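Local coordinates for protein hemoglobin subunit beta (Isurus oxyrinchus, PDB 3MKB) that probably binds and carries oxygen at the iron of its haem, as the beta subunit of a shark haemoglobin with four chains, at residues B[61-64]-B[65-69]; B[9-12]-B[13-17]; B[73-76]-B[77-80]; B[51-54]-B[55-58]; B[96-99]-B[100-103]. All coordinates share one frame; numbering follows the deposited sequence.

Contact 1: B[61-64]-B[65-69]; sequences LQDA and VKHED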
# COMPACT_ATOMS: atom_id res chain seq x y z
N LEU B 61 15.56 -0.55 18.70
CA LEU B 61 14.51 0.44 18.99
C LEU B 61 15.00 1.41 20.07
O LEU B 61 14.92 2.64 19.91
CB LEU B 61 13.22 -0.28 19.39
CG LEU B 61 12.61 -1.08 18.26
CD1 LEU B 61 11.34 -1.71 18.72
CD2 LEU B 61 12.40 -0.21 16.99
N GLN B 62 15.60 0.84 21.12
CA GLN B 62 16.16 1.66 22.17
C GLN B 62 17.24 2.61 21.61
O GLN B 62 17.32 3.78 22.00
CB GLN B 62 16.67 0.79 23.33
CG GLN B 62 15.55 0.29 24.29
CD GLN B 62 15.85 0.55 25.80
OE1 GLN B 62 15.09 0.11 26.70
NE2 GLN B 62 16.95 1.27 26.08
N ASP B 63 18.03 2.11 20.64
CA ASP B 63 19.03 2.95 19.94
C ASP B 63 18.40 4.13 19.20
O ASP B 63 18.92 5.26 19.25
CB ASP B 63 19.91 2.06 19.01
CG ASP B 63 21.06 2.83 18.33
OD1 ASP B 63 21.21 2.62 17.10
OD2 ASP B 63 21.84 3.59 19.00
N ALA B 64 17.25 3.88 18.57
CA ALA B 64 16.44 4.95 17.93
C ALA B 64 15.85 5.87 18.97
O ALA B 64 15.81 7.07 18.77
CB ALA B 64 15.29 4.37 17.03
N VAL B 65 15.41 5.29 20.09
CA VAL B 65 14.90 6.08 21.20
C VAL B 65 15.96 7.05 21.71
O VAL B 65 15.66 8.24 21.85
CB VAL B 65 14.35 5.23 22.37
CG1 VAL B 65 13.96 6.15 23.55
CG2 VAL B 65 13.17 4.36 21.90
N LYS B 66 17.18 6.55 21.95
CA LYS B 66 18.25 7.40 22.52
C LYS B 66 18.67 8.50 21.59
O LYS B 66 19.45 9.36 21.99
CB LYS B 66 19.48 6.58 22.91
CG LYS B 66 19.67 6.37 24.42
CD LYS B 66 19.04 5.04 24.93
CE LYS B 66 17.49 5.10 24.99
NZ LYS B 66 16.77 3.79 25.08
N HIS B 67 18.16 8.49 20.37
CA HIS B 67 18.62 9.38 19.29
C HIS B 67 17.51 9.73 18.32
O HIS B 67 17.71 9.74 17.11
CB HIS B 67 19.74 8.71 18.49
CG HIS B 67 20.98 8.41 19.27
ND1 HIS B 67 21.97 9.35 19.49
CD2 HIS B 67 21.42 7.27 19.86
CE1 HIS B 67 22.94 8.81 20.19
NE2 HIS B 67 22.64 7.55 20.43
N GLU B 68 16.34 10.04 18.86
CA GLU B 68 15.14 10.39 18.11
C GLU B 68 15.34 11.32 16.91
O GLU B 68 14.57 11.26 15.95
CB GLU B 68 14.13 11.00 19.09
CG GLU B 68 12.76 10.41 19.05
CD GLU B 68 12.76 8.94 18.72
OE1 GLU B 68 13.06 8.11 19.59
OE2 GLU B 68 12.47 8.60 17.57
N ASP B 69 16.36 12.17 16.98
CA ASP B 69 16.65 13.13 15.89
C ASP B 69 17.65 12.61 14.82
O ASP B 69 17.79 13.21 13.76
CB ASP B 69 17.11 14.50 16.44
CG ASP B 69 16.07 15.13 17.38
OD1 ASP B 69 15.06 15.68 16.89
OD2 ASP B 69 16.29 15.08 18.60
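L61 and V65 meet through the backbone: V65 N donates to L61 O at 2.7 Å, and the V65 CG2 methyl lies against the same carbonyl oxygen. This is the last turn of helix 50-65, the E helix of the globin fold. At Q62 the carbonyl oxygen takes K66 N at 2.8 Å. K66 then folds back on itself through bends at chi2 (94°) and chi3 (-74°), which carry NZ to Q62 O for a further, weak bond of 3.1 Å; the two side chains run alongside each other. D63 uses two groups against H67. Its carbonyl O sits in the plane of the imidazole at the ring edge, 3.3 Å from H67 CD2, and its OD2 is 3.8 Å from that same carbon, with carboxylate and ring planes 71° apart. A64 O receives H67 N at 3.2 Å from well above the carbonyl plane, a poorly directed bond across three residues where the helix runs out. E68 OE1 also comes within 3.1 Å of A64 O, two acceptors close enough that the carboxyl might tend to keep a proton. Around this end, L61 and V65 pack on F15 of helix 5-17, A64 and V65 meet V127 and F123 of helix 114-132, and D63 and H67 touch E74 of helix 71-74.

Contact 2: B[9-12]-B[13-17]; sequences DEIV and KTFFS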
# COMPACT_ATOMS: atom_id res chain seq x y z
N ASP B 9 8.28 12.18 25.15
CA ASP B 9 8.08 11.69 26.50
C ASP B 9 7.29 10.38 26.42
O ASP B 9 7.56 9.41 27.14
CB ASP B 9 7.32 12.73 27.36
CG ASP B 9 7.03 12.23 28.74
OD1 ASP B 9 7.95 12.16 29.58
OD2 ASP B 9 5.85 11.89 29.01
N GLU B 10 6.36 10.34 25.51
CA GLU B 10 5.51 9.14 25.45
C GLU B 10 6.40 7.93 25.10
O GLU B 10 6.35 6.92 25.76
CB GLU B 10 4.37 9.32 24.42
CG GLU B 10 3.80 7.91 23.94
CD GLU B 10 2.99 7.18 25.02
OE1 GLU B 10 2.64 5.95 24.83
OE2 GLU B 10 2.76 7.78 26.10
N ILE B 11 7.21 8.06 24.06
CA ILE B 11 8.17 7.01 23.65
C ILE B 11 9.17 6.73 24.74
O ILE B 11 9.44 5.56 25.08
CB ILE B 11 8.87 7.36 22.27
CG1 ILE B 11 7.80 7.75 21.21
CG2 ILE B 11 10.00 6.24 21.83
CD1 ILE B 11 8.32 8.51 20.05
N VAL B 12 9.76 7.80 25.30
CA VAL B 12 10.91 7.60 26.18
C VAL B 12 10.50 6.93 27.46
O VAL B 12 11.20 6.01 27.93
CB VAL B 12 11.62 8.96 26.53
CG1 VAL B 12 12.88 8.68 27.37
CG2 VAL B 12 12.05 9.62 25.29
N LYS B 13 9.39 7.38 28.03
CA LYS B 13 8.87 6.79 29.30
C LYS B 13 8.47 5.34 29.11
O LYS B 13 8.59 4.52 30.02
CB LYS B 13 7.71 7.60 29.88
CG LYS B 13 8.07 9.10 30.33
CD LYS B 13 9.09 9.11 31.52
CE LYS B 13 9.38 10.54 32.07
NZ LYS B 13 8.12 11.42 32.18
N THR B 14 7.87 5.05 27.96
CA THR B 14 7.49 3.66 27.64
C THR B 14 8.72 2.72 27.63
O THR B 14 8.71 1.70 28.34
CB THR B 14 6.68 3.60 26.36
OG1 THR B 14 5.47 4.37 26.51
CG2 THR B 14 6.26 2.10 26.04
N PHE B 15 9.78 3.10 26.91
CA PHE B 15 11.00 2.30 26.89
C PHE B 15 11.72 2.23 28.24
O PHE B 15 12.41 1.27 28.55
CB PHE B 15 11.95 2.78 25.76
CG PHE B 15 11.64 2.13 24.42
CD1 PHE B 15 10.61 2.59 23.62
CD2 PHE B 15 12.31 0.97 24.05
CE1 PHE B 15 10.31 1.95 22.42
CE2 PHE B 15 12.01 0.32 22.90
CZ PHE B 15 10.99 0.82 22.08
N PHE B 16 11.57 3.28 29.04
CA PHE B 16 12.17 3.31 30.34
C PHE B 16 11.57 2.27 31.30
O PHE B 16 12.30 1.68 32.06
CB PHE B 16 12.01 4.72 30.94
CG PHE B 16 12.64 4.85 32.29
CD1 PHE B 16 14.02 4.77 32.42
CD2 PHE B 16 11.87 4.97 33.41
CE1 PHE B 16 14.58 4.87 33.61
CE2 PHE B 16 12.46 5.06 34.62
CZ PHE B 16 13.82 5.02 34.70
N SER B 17 10.23 2.08 31.31
CA SER B 17 9.57 1.31 32.39
C SER B 17 8.81 0.10 31.88
O SER B 17 8.56 -0.81 32.66
CB SER B 17 8.50 2.15 33.14
OG SER B 17 9.06 3.28 33.81
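D9 and K13, four residues apart, are joined both by their backbones and by their charged ends. K13 NZ reaches D9 OD1 at 2.7 Å in a salt bridge that uses the syn lone pair of that oxygen, on the side of OD2. With CG placed beside its own backbone N (chi1 -64°), the lysine chain turns at chi2 and chi4, and these turns bring NZ back to OD1. The backbone bond of the same pair, K13 N to D9 O, measures 2.9 Å.

E10 O is gripped twice from T14, and the two donors come from opposite faces of the carbonyl plane: T14 OG1 at 2.8 Å and T14 N, longer, at 3.3 Å. The hydroxyl thus gives its proton to the carbonyl and can itself accept, which it does from K108 NZ. K108 also pairs in a salt bridge with E10 OE1, and that same oxygen takes a hydrogen bond from W120 NE1; K108 NZ thus links the E10 carboxylate to the T14 hydroxyl.

All this belongs to helix 5-17, the A helix of the globin fold, whose inner face leans on helices 50-65 and 114-132. On that face F15 N donates to I11 O at 3.1 Å in a nearly straight bond (171°), and I11 O also lies in the plane of the F15 ring, at its edge. I11 CG2 rests 4.1 Å from F15 CD1, the two side chains running alongside each other. One residue on, V12 O takes F16 N at 3.0 Å, less straight at 142°, while V65 packs against both I11 and F15.

Contact 3: B[73-76]-B[77-80]; sequences AEFV and NISK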
# COMPACT_ATOMS: atom_id res chain seq x y z
N ALA B 73 20.97 7.92 10.59
CA ALA B 73 22.41 7.78 10.83
C ALA B 73 22.86 6.60 11.74
O ALA B 73 23.96 6.09 11.57
CB ALA B 73 22.97 9.12 11.35
N GLU B 74 22.02 6.15 12.68
CA GLU B 74 22.42 5.05 13.58
C GLU B 74 22.05 3.69 12.99
O GLU B 74 22.48 2.63 13.49
CB GLU B 74 21.85 5.20 15.00
CG GLU B 74 21.72 6.65 15.55
CD GLU B 74 23.00 7.25 16.17
OE1 GLU B 74 23.86 6.50 16.72
OE2 GLU B 74 23.11 8.49 16.16
N PHE B 75 21.27 3.72 11.92
CA PHE B 75 20.76 2.47 11.41
C PHE B 75 21.48 1.98 10.13
O PHE B 75 21.12 0.96 9.55
CB PHE B 75 19.22 2.58 11.23
CG PHE B 75 18.42 2.09 12.42
CD1 PHE B 75 17.55 1.00 12.28
CD2 PHE B 75 18.54 2.69 13.68
CE1 PHE B 75 16.81 0.50 13.36
CE2 PHE B 75 17.79 2.20 14.77
CZ PHE B 75 16.92 1.11 14.60
N VAL B 76 22.52 2.72 9.71
CA VAL B 76 23.25 2.38 8.46
C VAL B 76 23.67 0.91 8.39
O VAL B 76 23.30 0.19 7.44
CB VAL B 76 24.43 3.35 8.12
CG1 VAL B 76 24.82 3.23 6.64
CG2 VAL B 76 24.04 4.76 8.37
N ASN B 77 24.40 0.46 9.40
CA ASN B 77 24.89 -0.90 9.42
C ASN B 77 23.76 -1.90 9.62
O ASN B 77 23.80 -3.01 9.06
CB ASN B 77 25.97 -1.06 10.50
CG ASN B 77 26.95 0.11 10.52
OD1 ASN B 77 27.06 0.85 11.53
ND2 ASN B 77 27.64 0.34 9.37
N ILE B 78 22.75 -1.52 10.42
CA ILE B 78 21.59 -2.40 10.64
C ILE B 78 20.89 -2.60 9.30
O ILE B 78 20.55 -3.71 8.91
CB ILE B 78 20.61 -1.84 11.73
CG1 ILE B 78 21.19 -2.01 13.13
CG2 ILE B 78 19.23 -2.59 11.69
CD1 ILE B 78 20.87 -0.87 14.09
N SER B 79 20.70 -1.52 8.59
CA SER B 79 19.92 -1.57 7.36
C SER B 79 20.63 -2.40 6.25
O SER B 79 20.01 -3.28 5.62
CB SER B 79 19.58 -0.15 6.94
OG SER B 79 19.11 -0.09 5.62
N LYS B 80 21.93 -2.13 6.04
CA LYS B 80 22.75 -2.91 5.10
C LYS B 80 22.67 -4.42 5.35
O LYS B 80 22.62 -5.21 4.38
CB LYS B 80 24.22 -2.46 5.14
CG LYS B 80 24.47 -1.10 4.53
CD LYS B 80 25.90 -1.00 3.93
CE LYS B 80 26.23 0.41 3.44
NZ LYS B 80 26.82 1.25 4.55
O HOH W 1 23.83 0.77 12.33
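Apolar packing is led by F75 and I78. The CD1 methyl of I78 stands over the centre of the F75 ring, 4.1 Å from the centroid and only 6° off the ring normal, a CH-pi contact by both measures. A second methyl, I78 CG2, meets the ring rim at F75 CD1, 4.0 Å away. The isoleucine chain reaches this place with chi2 at 144°, off the usual staggered value. V76 and K80 point the same way side by side, and the bend at the last lysine torsion brings NZ to 3.5 Å from V76 CG1.

The first direct i to i+4 backbone bond across the segments starts at F75; the one from I78 N to E74 O is replaced by a water. S79 N donates to F75 O at 2.7 Å, and K80 N to V76 O at 3.0 Å in an almost straight line (176°). These bonds open helix 76-85, the F helix of the globin fold, directly after the short helix 71-74. Further along, I78 O accepts a hydrogen bond from ND1 of H82, which matches in sequence the proximal-histidine position of globins. F75 and I78 both touch the haem.

Water fills the turn that the direct bonds leave out. E74 O and I78 N are 5.2 Å apart, and one water spans them, donating to E74 O at 2.6 Å and accepting from I78 N. It also donates weakly to N77 OD1. Outside the two segments, S79 OG is hydrogen-bonded to I131 O and Q134 N, while F75 packs on A60, A64, A130 and I131.

Contact 4: B[51-54]-B[55-58]; sequences SIHA and AIVV. With HEM (protoporphyrin IX containing Fe), chain F.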
# COMPACT_ATOMS: atom_id res chain seq x y z
N SER B 51 11.83 -14.87 21.51
CA SER B 51 12.27 -14.07 22.62
C SER B 51 13.67 -13.56 22.34
O SER B 51 13.94 -12.38 22.49
CB SER B 51 12.15 -14.87 23.92
OG SER B 51 12.86 -14.26 24.98
N ILE B 52 14.56 -14.43 21.88
CA ILE B 52 15.91 -14.00 21.51
C ILE B 52 15.89 -12.95 20.42
O ILE B 52 16.70 -12.02 20.40
CB ILE B 52 16.72 -15.15 20.91
CG1 ILE B 52 16.55 -16.40 21.73
CG2 ILE B 52 18.14 -14.73 20.76
CD1 ILE B 52 17.33 -16.44 23.01
N HIS B 53 14.99 -13.13 19.46
CA HIS B 53 14.99 -12.20 18.36
C HIS B 53 14.48 -10.83 18.79
O HIS B 53 15.00 -9.80 18.35
CB HIS B 53 14.24 -12.72 17.16
CG HIS B 53 14.37 -11.81 15.99
ND1 HIS B 53 15.43 -11.90 15.10
CD2 HIS B 53 13.65 -10.74 15.61
CE1 HIS B 53 15.32 -10.94 14.21
NE2 HIS B 53 14.25 -10.22 14.49
N ALA B 54 13.49 -10.83 19.68
CA ALA B 54 12.93 -9.59 20.23
C ALA B 54 13.94 -8.73 20.96
O ALA B 54 13.87 -7.48 20.94
CB ALA B 54 11.79 -9.92 21.15
N ALA B 55 14.88 -9.41 21.63
CA ALA B 55 15.97 -8.76 22.32
C ALA B 55 16.86 -7.97 21.35
O ALA B 55 17.31 -6.85 21.65
CB ALA B 55 16.77 -9.78 23.13
N ILE B 56 17.10 -8.54 20.16
CA ILE B 56 17.84 -7.84 19.12
C ILE B 56 17.08 -6.58 18.67
O ILE B 56 17.62 -5.46 18.73
CB ILE B 56 18.10 -8.75 17.90
CG1 ILE B 56 18.34 -10.20 18.35
CG2 ILE B 56 19.29 -8.22 17.11
CD1 ILE B 56 19.18 -11.13 17.40
N VAL B 57 15.82 -6.77 18.25
CA VAL B 57 14.99 -5.68 17.72
C VAL B 57 14.88 -4.55 18.74
O VAL B 57 15.09 -3.38 18.42
CB VAL B 57 13.57 -6.19 17.33
CG1 VAL B 57 12.71 -5.07 16.82
CG2 VAL B 57 13.67 -7.27 16.29
N VAL B 58 14.58 -4.93 19.98
CA VAL B 58 14.38 -3.99 21.07
C VAL B 58 15.61 -3.16 21.38
O VAL B 58 15.51 -1.95 21.65
CB VAL B 58 13.91 -4.74 22.34
CG1 VAL B 58 14.17 -3.93 23.57
CG2 VAL B 58 12.43 -5.06 22.21
CHA HEM F . 18.67 -9.07 12.75
CHB HEM F . 16.72 -4.88 14.15
CHC HEM F . 12.90 -5.94 11.47
CHD HEM F . 14.72 -10.31 10.26
C1A HEM F . 18.48 -7.82 13.26
C2A HEM F . 19.48 -7.08 13.95
C3A HEM F . 18.94 -5.95 14.35
C4A HEM F . 17.59 -5.93 13.92
CMA HEM F . 19.66 -4.84 15.14
CAA HEM F . 20.93 -7.55 14.23
CBA HEM F . 21.82 -7.26 13.03
CGA HEM F . 23.25 -7.61 13.41
O1A HEM F . 23.92 -6.79 14.10
O2A HEM F . 23.73 -8.69 13.03
C1B HEM F . 15.51 -4.76 13.58
C2B HEM F . 14.57 -3.65 13.73
C3B HEM F . 13.50 -3.98 12.97
C4B HEM F . 13.74 -5.28 12.33
CMB HEM F . 14.72 -2.35 14.58
CAB HEM F . 12.24 -3.13 12.78
CBB HEM F . 11.89 -2.89 11.51
C1C HEM F . 13.05 -7.22 10.94
C2C HEM F . 12.06 -7.97 10.20
C3C HEM F . 12.55 -9.16 9.91
C4C HEM F . 13.89 -9.22 10.40
CMC HEM F . 10.64 -7.54 9.84
CAC HEM F . 11.86 -10.29 9.11
CBC HEM F . 10.56 -10.61 9.32
C1D HEM F . 15.93 -10.42 10.87
C2D HEM F . 16.79 -11.59 10.89
C3D HEM F . 18.01 -11.16 11.68
C4D HEM F . 17.77 -9.80 12.06
CMD HEM F . 16.53 -12.97 10.26
CAD HEM F . 19.27 -11.98 12.06
CBD HEM F . 19.02 -12.84 13.28
CGD HEM F . 20.24 -13.77 13.37
O1D HEM F . 21.01 -13.63 14.36
O2D HEM F . 20.49 -14.65 12.48
NA HEM F . 17.30 -7.09 13.25
NB HEM F . 14.98 -5.70 12.73
NC HEM F . 14.18 -8.02 11.04
ND HEM F . 16.56 -9.40 11.55
FE HEM F . 15.75 -7.53 12.01
O HOH W 2 14.42 -8.33 13.56
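H53 and V57 stand one helical turn apart and both face the haem: the imidazole presents its edge to pyrrole ring D, and the V57 CG2 methyl packs obliquely against that imidazole. The other branch, V57 CG1, lies anti to the backbone N (chi1 179°) and comes to 3.9 Å from HEM C2B. Beside them I56 CG2 touches the rim of ring A, 3.4 Å from HEM C2A. On this same side of the porphyrin the iron carries a water at 2.2 Å, with one further ligand from elsewhere in the structure.

The placement is that of the E helix in globins, in which a distal histidine and a valine one turn later overhang the ligand site; H53 and V57 are consistent with those two roles.

Behind the haem-facing groups, the backbone sets their spacing. V57 N donates to H53 O at 3.1 Å, lying in the carbonyl plane, with an N-H...O angle of 169°. A54 O takes V58 N at 2.8 Å, and S51 O takes A55 N at 3.2 Å. I56 CG1 sits 3.2 Å from I52 O, a close contact that packs the isoleucine against the preceding turn. Farther out, F42 meets the H53 imidazole edge-to-face and L28 of helix 20-34 packs on it, while T25 of that helix touches S51 and A54, and S21 touches V58.

Contact 5: B[96-99]-B[100-103]; sequences LTDS and FIVE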
# COMPACT_ATOMS: atom_id res chain seq x y z
N LEU B 96 5.95 -6.04 11.33
CA LEU B 96 6.52 -6.10 12.66
C LEU B 96 6.11 -4.93 13.51
O LEU B 96 5.61 -5.11 14.57
CB LEU B 96 8.04 -6.18 12.61
CG LEU B 96 8.68 -6.30 13.98
CD1 LEU B 96 8.10 -7.46 14.75
CD2 LEU B 96 10.19 -6.44 13.88
N THR B 97 6.32 -3.71 13.03
CA THR B 97 6.01 -2.53 13.84
C THR B 97 4.51 -2.41 14.09
O THR B 97 4.12 -2.04 15.13
CB THR B 97 6.57 -1.26 13.24
OG1 THR B 97 5.97 -1.02 11.95
CG2 THR B 97 8.13 -1.32 13.12
N ASP B 98 3.67 -2.78 13.13
CA ASP B 98 2.19 -2.76 13.37
C ASP B 98 1.79 -3.75 14.47
O ASP B 98 0.87 -3.51 15.24
CB ASP B 98 1.39 -3.07 12.08
CG ASP B 98 1.41 -1.90 11.08
OD1 ASP B 98 1.67 -0.72 11.48
OD2 ASP B 98 1.21 -2.15 9.87
N SER B 99 2.49 -4.87 14.56
CA SER B 99 2.22 -5.83 15.63
C SER B 99 2.66 -5.28 16.97
O SER B 99 2.08 -5.59 17.95
CB SER B 99 2.98 -7.13 15.38
OG SER B 99 2.70 -7.65 14.11
N PHE B 100 3.72 -4.48 16.97
CA PHE B 100 4.21 -3.84 18.15
C PHE B 100 3.15 -2.90 18.64
O PHE B 100 2.91 -2.79 19.84
CB PHE B 100 5.45 -2.98 17.83
CG PHE B 100 6.72 -3.59 18.27
CD1 PHE B 100 7.19 -3.34 19.55
CD2 PHE B 100 7.44 -4.44 17.41
CE1 PHE B 100 8.37 -3.92 20.02
CE2 PHE B 100 8.64 -5.01 17.84
CZ PHE B 100 9.11 -4.76 19.15
N ILE B 101 2.60 -2.13 17.71
CA ILE B 101 1.52 -1.19 18.05
C ILE B 101 0.35 -1.94 18.67
O ILE B 101 -0.22 -1.49 19.65
CB ILE B 101 1.09 -0.38 16.81
CG1 ILE B 101 2.19 0.64 16.51
CG2 ILE B 101 -0.24 0.37 17.07
CD1 ILE B 101 2.14 1.21 15.18
N VAL B 102 -0.02 -3.10 18.09
CA VAL B 102 -1.10 -3.92 18.69
C VAL B 102 -0.69 -4.31 20.13
O VAL B 102 -1.54 -4.30 21.00
CB VAL B 102 -1.47 -5.11 17.82
CG1 VAL B 102 -2.39 -6.17 18.59
CG2 VAL B 102 -2.22 -4.61 16.57
N GLU B 103 0.62 -4.57 20.38
CA GLU B 103 1.03 -5.01 21.71
C GLU B 103 1.06 -3.82 22.68
O GLU B 103 0.73 -3.95 23.83
CB GLU B 103 2.36 -5.75 21.71
CG GLU B 103 2.29 -7.20 21.14
CD GLU B 103 1.26 -8.07 21.84
OE1 GLU B 103 0.79 -9.04 21.16
OE2 GLU B 103 0.96 -7.85 23.05
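Helix 93-108, the G helix of the globin fold, carries L96 and F100 on its haem-side face, where they lie side by side and point the same way. L96 CD1 is 4.0 Å from F100 CE2, a contact made at the rim of the phenyl ring. The carbonyl oxygen of L96 comes in at the edge and in the plane of that ring, 3.4 Å from F100 CD2; a chi1 of -105°, away from the common staggered values, puts the ring there. The same oxygen accepts F100 N at 3.1 Å, within its carbonyl plane.

Three more bonds of the helical i to i+4 type follow in step: I101 N to T97 O, V102 N to D98 O and E103 N to S99 O, each 3.0 Å. The first is reasonably straight (161°), the last more bent (138°). I101 runs alongside D98, its CD1 4.2 Å from D98 OD1, and also leans on T97 O.

The polar ends find partners beyond the two segments. D98 OD2 is hydrogen-bonded to H94 ND1, S99 OG to L95 O, and E103 OE1 forms a salt bridge with R30 NE of helix 20-34. L96 touches the haem and V57, F100 packs on A27 and L61, and V102 packs against A110 of the hemoglobin alpha subunit, with D98 on E103 of that alpha subunit. The chemistry thus sorts by direction: L96 and F100 pack toward the haem and helix 50-65, I101 toward F117 and F124 of helix 114-132, and the polar ends of D98, S99 and E103 are met by H94, L95 and R30.

From the N terminus the contacts come in the order 2, 4, 1, 3, 5. Each is local, spanning one or two helical turns, so none closes a long loop, and none nests in or crosses another. Contacts 4 and 1 share helix 50-65, their centres about 16 Å apart. Contact 1 joins three others: Q62 CG lies 3.3 Å from F15 CD2 of contact 2, D63 and A64 meet E74 and F75 of contact 3, and L61 packs on F100 of contact 5. V57 of contact 4 touches L96 and F100 of contact 5. Helix 50-65 is thus the hub: helix 5-17, the end of helix 71-74 with F75, and helix 93-108 all pack on it.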